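Local coordinates for protein dTDP-4-dehydrorhamnose reductase (PDB 3SC6) that probably catalyses the NADPH-dependent reduction of dTDP-4-dehydrorhamnose to dTDP-L-rhamnose, the last step in making this activated sugar, at residues H58-C63 with A99-I104. Residues are numbered along the deposited sequence; the frame is centred on the assembly and turned at random.
Sequences HIIIHC and AKLVYI. With NAP (NADP nicotinamide-adenine-dinucleotide phosphate), chain G.
His-62 and Tyr-103 project the same way from neighbouring parallel strands. CG is anti to the backbone N in both residues (chi1 -174° and 180°), which sends the rings out side by side; their planes lie within 19° of parallel, yet they are slid so far apart, with centroids 5.7 Å from each other, that they scarcely overlap. His-62 CD2 does the touching, 3.8 Å from Tyr-103 CD1 and almost as near to CE1. On the same face, Leu-101 crosses Ile-60 obliquely, its CD1 3.9 Å from Ile-60 CG2 and close to the CB of His-62 as well. Just ahead of the strand, Ala-99 points its CB toward the other segment and meets CG1 of Ile-60. Helix 76-97 packs over this row, and helix 129-144 joins it against Leu-101 and Tyr-103.

Beneath the side chains runs the backbone ladder of a Rossmann-fold parallel sheet, in which the largely helical connection from 64 to 98 links strand 59-62 to its neighbour 100-106. Ile-60 turns both its N and its O to the neighbouring strand: its N donates to Lys-100 O at 2.9 Å, and its O accepts Val-102 N at 2.8 Å.

The other face is more loosely matched across the pair, Ile-61 CG2 standing 4.4 Å from Val-102 CB. Lys-100 leaves this face, its chain extended beyond CG, and its NZ hydrogen-bonds to Thr-204 O. At the C-terminal ends the strands reach the cofactor: Ile-104 CG2 lies against the nicotinamide-side ribose of NADP, and the O3D hydroxyl of that ribose makes a weak hydrogen bond to Cys-63 O.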
loop_
_atom_site.group_PDB
_atom_site.type_symbol
_atom_site.label_atom_id
_atom_site.label_comp_id
_atom_site.label_asym_id
_atom_site.label_seq_id
_atom_site.Cartn_x
_atom_site.Cartn_y
_atom_site.Cartn_z
ATOM N N HIS A 58 -3.314 4.411 -21.028
ATOM C CA HIS A 58 -2.063 5.140 -20.946
ATOM C C HIS A 58 -1.405 4.832 -19.606
ATOM O O HIS A 58 -0.182 4.767 -19.505
ATOM C CB HIS A 58 -2.293 6.656 -21.039
ATOM C CG HIS A 58 -2.877 7.113 -22.342
ATOM N ND1 HIS A 58 -4.233 7.221 -22.559
ATOM C CD2 HIS A 58 -2.281 7.513 -23.492
ATOM C CE1 HIS A 58 -4.449 7.655 -23.788
ATOM N NE2 HIS A 58 -3.281 7.839 -24.375
ATOM N N ILE A 59 -2.230 4.636 -18.583
ATOM C CA ILE A 59 -1.742 4.352 -17.242
ATOM C C ILE A 59 -2.455 3.166 -16.611
ATOM O O ILE A 59 -3.619 2.912 -16.892
ATOM C CB ILE A 59 -1.977 5.578 -16.329
ATOM C CG1 ILE A 59 -1.520 6.861 -17.035
ATOM C CG2 ILE A 59 -1.259 5.410 -14.999
ATOM C CD1 ILE A 59 -1.766 8.118 -16.241
ATOM N N ILE A 60 -1.738 2.430 -15.769
ATOM C CA ILE A 60 -2.306 1.282 -15.081
ATOM C C ILE A 60 -1.840 1.279 -13.638
ATOM O O ILE A 60 -0.653 1.096 -13.359
ATOM C CB ILE A 60 -1.925 -0.066 -15.711
ATOM C CG1 ILE A 60 -2.443 -0.168 -17.142
ATOM C CG2 ILE A 60 -2.518 -1.204 -14.896
ATOM C CD1 ILE A 60 -2.130 -1.507 -17.799
ATOM N N ILE A 61 -2.778 1.497 -12.723
ATOM C CA ILE A 61 -2.467 1.509 -11.309
ATOM C C ILE A 61 -2.834 0.128 -10.798
ATOM O O ILE A 61 -4.003 -0.193 -10.608
ATOM C CB ILE A 61 -3.234 2.588 -10.569
ATOM C CG1 ILE A 61 -2.955 3.948 -11.215
ATOM C CG2 ILE A 61 -2.843 2.580 -9.105
ATOM C CD1 ILE A 61 -3.695 5.093 -10.579
ATOM N N HIS A 62 -1.816 -0.692 -10.591
ATOM C CA HIS A 62 -2.006 -2.046 -10.124
ATOM C C HIS A 62 -2.123 -2.135 -8.604
ATOM O O HIS A 62 -1.119 -2.087 -7.888
ATOM C CB HIS A 62 -0.842 -2.892 -10.615
ATOM C CG HIS A 62 -0.987 -4.345 -10.322
ATOM N ND1 HIS A 62 -1.623 -5.207 -11.188
ATOM C CD2 HIS A 62 -0.568 -5.097 -9.279
ATOM C CE1 HIS A 62 -1.595 -6.428 -10.688
ATOM N NE2 HIS A 62 -0.960 -6.390 -9.531
ATOM N N CYS A 63 -3.354 -2.274 -8.117
ATOM C CA CYS A 63 -3.606 -2.370 -6.679
ATOM C C CYS A 63 -3.946 -3.796 -6.246
ATOM O O CYS A 63 -3.864 -4.121 -5.061
ATOM C CB CYS A 63 -4.739 -1.429 -6.276
ATOM S SG CYS A 63 -4.421 0.311 -6.663
ATOM N N ALA A 99 1.779 1.227 -21.639
ATOM C CA ALA A 99 1.178 2.006 -20.569
ATOM C C ALA A 99 2.144 2.145 -19.404
ATOM O O ALA A 99 2.977 1.271 -19.179
ATOM C CB ALA A 99 -0.096 1.331 -20.091
ATOM N N LYS A 100 2.053 3.257 -18.679
ATOM C CA LYS A 100 2.914 3.472 -17.528
ATOM C C LYS A 100 2.296 2.582 -16.467
ATOM O O LYS A 100 1.079 2.599 -16.287
ATOM C CB LYS A 100 2.908 4.931 -17.079
ATOM C CG LYS A 100 3.403 5.909 -18.130
ATOM C CD LYS A 100 3.380 7.344 -17.619
ATOM C CE LYS A 100 3.905 8.308 -18.666
ATOM N NZ LYS A 100 3.895 9.711 -18.179
ATOM N N LEU A 101 3.118 1.802 -15.774
ATOM C CA LEU A 101 2.618 0.893 -14.737
ATOM C C LEU A 101 2.994 1.291 -13.311
ATOM O O LEU A 101 4.164 1.517 -13.004
ATOM C CB LEU A 101 3.136 -0.523 -15.014
ATOM C CG LEU A 101 2.741 -1.623 -14.030
ATOM C CD1 LEU A 101 1.229 -1.713 -13.909
ATOM C CD2 LEU A 101 3.339 -2.964 -14.462
ATOM N N VAL A 102 1.993 1.377 -12.440
ATOM C CA VAL A 102 2.232 1.731 -11.045
ATOM C C VAL A 102 2.004 0.472 -10.231
ATOM O O VAL A 102 0.881 -0.020 -10.145
ATOM C CB VAL A 102 1.312 2.855 -10.544
ATOM C CG1 VAL A 102 1.572 3.123 -9.083
ATOM C CG2 VAL A 102 1.526 4.110 -11.353
ATOM N N TYR A 103 3.082 -0.063 -9.663
ATOM C CA TYR A 103 3.003 -1.268 -8.860
ATOM C C TYR A 103 3.173 -0.918 -7.390
ATOM O O TYR A 103 4.252 -0.501 -6.961
ATOM C CB TYR A 103 4.056 -2.284 -9.301
ATOM C CG TYR A 103 4.023 -3.560 -8.499
ATOM C CD1 TYR A 103 3.147 -4.589 -8.829
ATOM C CD2 TYR A 103 4.876 -3.749 -7.423
ATOM C CE1 TYR A 103 3.107 -5.762 -8.096
ATOM C CE2 TYR A 103 4.851 -4.925 -6.689
ATOM C CZ TYR A 103 3.962 -5.924 -7.032
ATOM O OH TYR A 103 3.936 -7.092 -6.308
ATOM N N ILE A 104 2.095 -1.088 -6.625
ATOM C CA ILE A 104 2.102 -0.790 -5.201
ATOM C C ILE A 104 2.754 -1.939 -4.456
ATOM O O ILE A 104 2.331 -3.085 -4.581
ATOM C CB ILE A 104 0.682 -0.563 -4.664
ATOM C CG1 ILE A 104 0.003 0.584 -5.417
ATOM C CG2 ILE A 104 0.723 -0.243 -3.185
ATOM C CD1 ILE A 104 0.723 1.916 -5.294
HETATM P PA NAP G . -6.876 -4.908 -0.189
HETATM O O1A NAP G . -6.754 -6.371 0.161
HETATM O O2A NAP G . -8.088 -4.134 0.282
HETATM O O5B NAP G . -6.766 -4.737 -1.785
HETATM C C5B NAP G . -6.385 -5.812 -2.639
HETATM C C4B NAP G . -7.531 -6.109 -3.600
HETATM O O4B NAP G . -7.091 -7.019 -4.620
HETATM C C3B NAP G . -8.721 -6.756 -2.892
HETATM O O3B NAP G . -9.924 -6.009 -3.091
HETATM C C2B NAP G . -8.844 -8.121 -3.528
HETATM O O2B NAP G . -10.203 -8.534 -3.659
HETATM C C1B NAP G . -8.163 -7.925 -4.877
HETATM N N9A NAP G . -7.767 -9.215 -5.505
HETATM C C8A NAP G . -7.496 -10.382 -4.890
HETATM N N7A NAP G . -7.210 -11.311 -5.830
HETATM C C5A NAP G . -7.315 -10.719 -7.034
HETATM C C6A NAP G . -7.140 -11.178 -8.432
HETATM N N6A NAP G . -6.791 -12.461 -8.699
HETATM N N1A NAP G . -7.328 -10.283 -9.428
HETATM C C2A NAP G . -7.671 -9.009 -9.153
HETATM N N3A NAP G . -7.839 -8.574 -7.887
HETATM C C4A NAP G . -7.670 -9.402 -6.824
HETATM O O3 NAP G . -5.541 -4.150 0.315
HETATM P PN NAP G . -5.122 -2.669 -0.188
HETATM O O1N NAP G . -4.410 -1.981 0.953
HETATM O O2N NAP G . -6.284 -2.000 -0.878
HETATM O O5D NAP G . -4.030 -2.985 -1.321
HETATM C C5D NAP G . -3.241 -1.937 -1.884
HETATM C C4D NAP G . -1.809 -2.413 -2.127
HETATM O O4D NAP G . -0.936 -1.894 -1.111
HETATM C C3D NAP G . -1.672 -3.933 -2.101
HETATM O O3D NAP G . -1.053 -4.392 -3.305
HETATM C C2D NAP G . -0.795 -4.239 -0.905
HETATM O O2D NAP G . 0.100 -5.310 -1.208
HETATM C C1D NAP G . -0.065 -2.928 -0.633
HETATM N N1N NAP G . 0.261 -2.717 0.786
HETATM C C2N NAP G . -0.720 -2.667 1.703
HETATM C C3N NAP G . -0.427 -2.464 3.052
HETATM C C7N NAP G . -1.548 -2.417 4.055
HETATM O O7N NAP G . -2.691 -2.631 3.676
HETATM N N7N NAP G . -1.292 -2.141 5.332
HETATM C C4N NAP G . 0.901 -2.306 3.439
HETATM C C5N NAP G . 1.893 -2.355 2.474
HETATM C C6N NAP G . 1.545 -2.560 1.144
HETATM P P2B NAP G . -10.814 -9.671 -2.692
HETATM O O1X NAP G . -12.293 -9.603 -2.982
HETATM O O2X NAP G . -10.153 -10.953 -3.140
HETATM O O3X NAP G . -10.424 -9.232 -1.302
#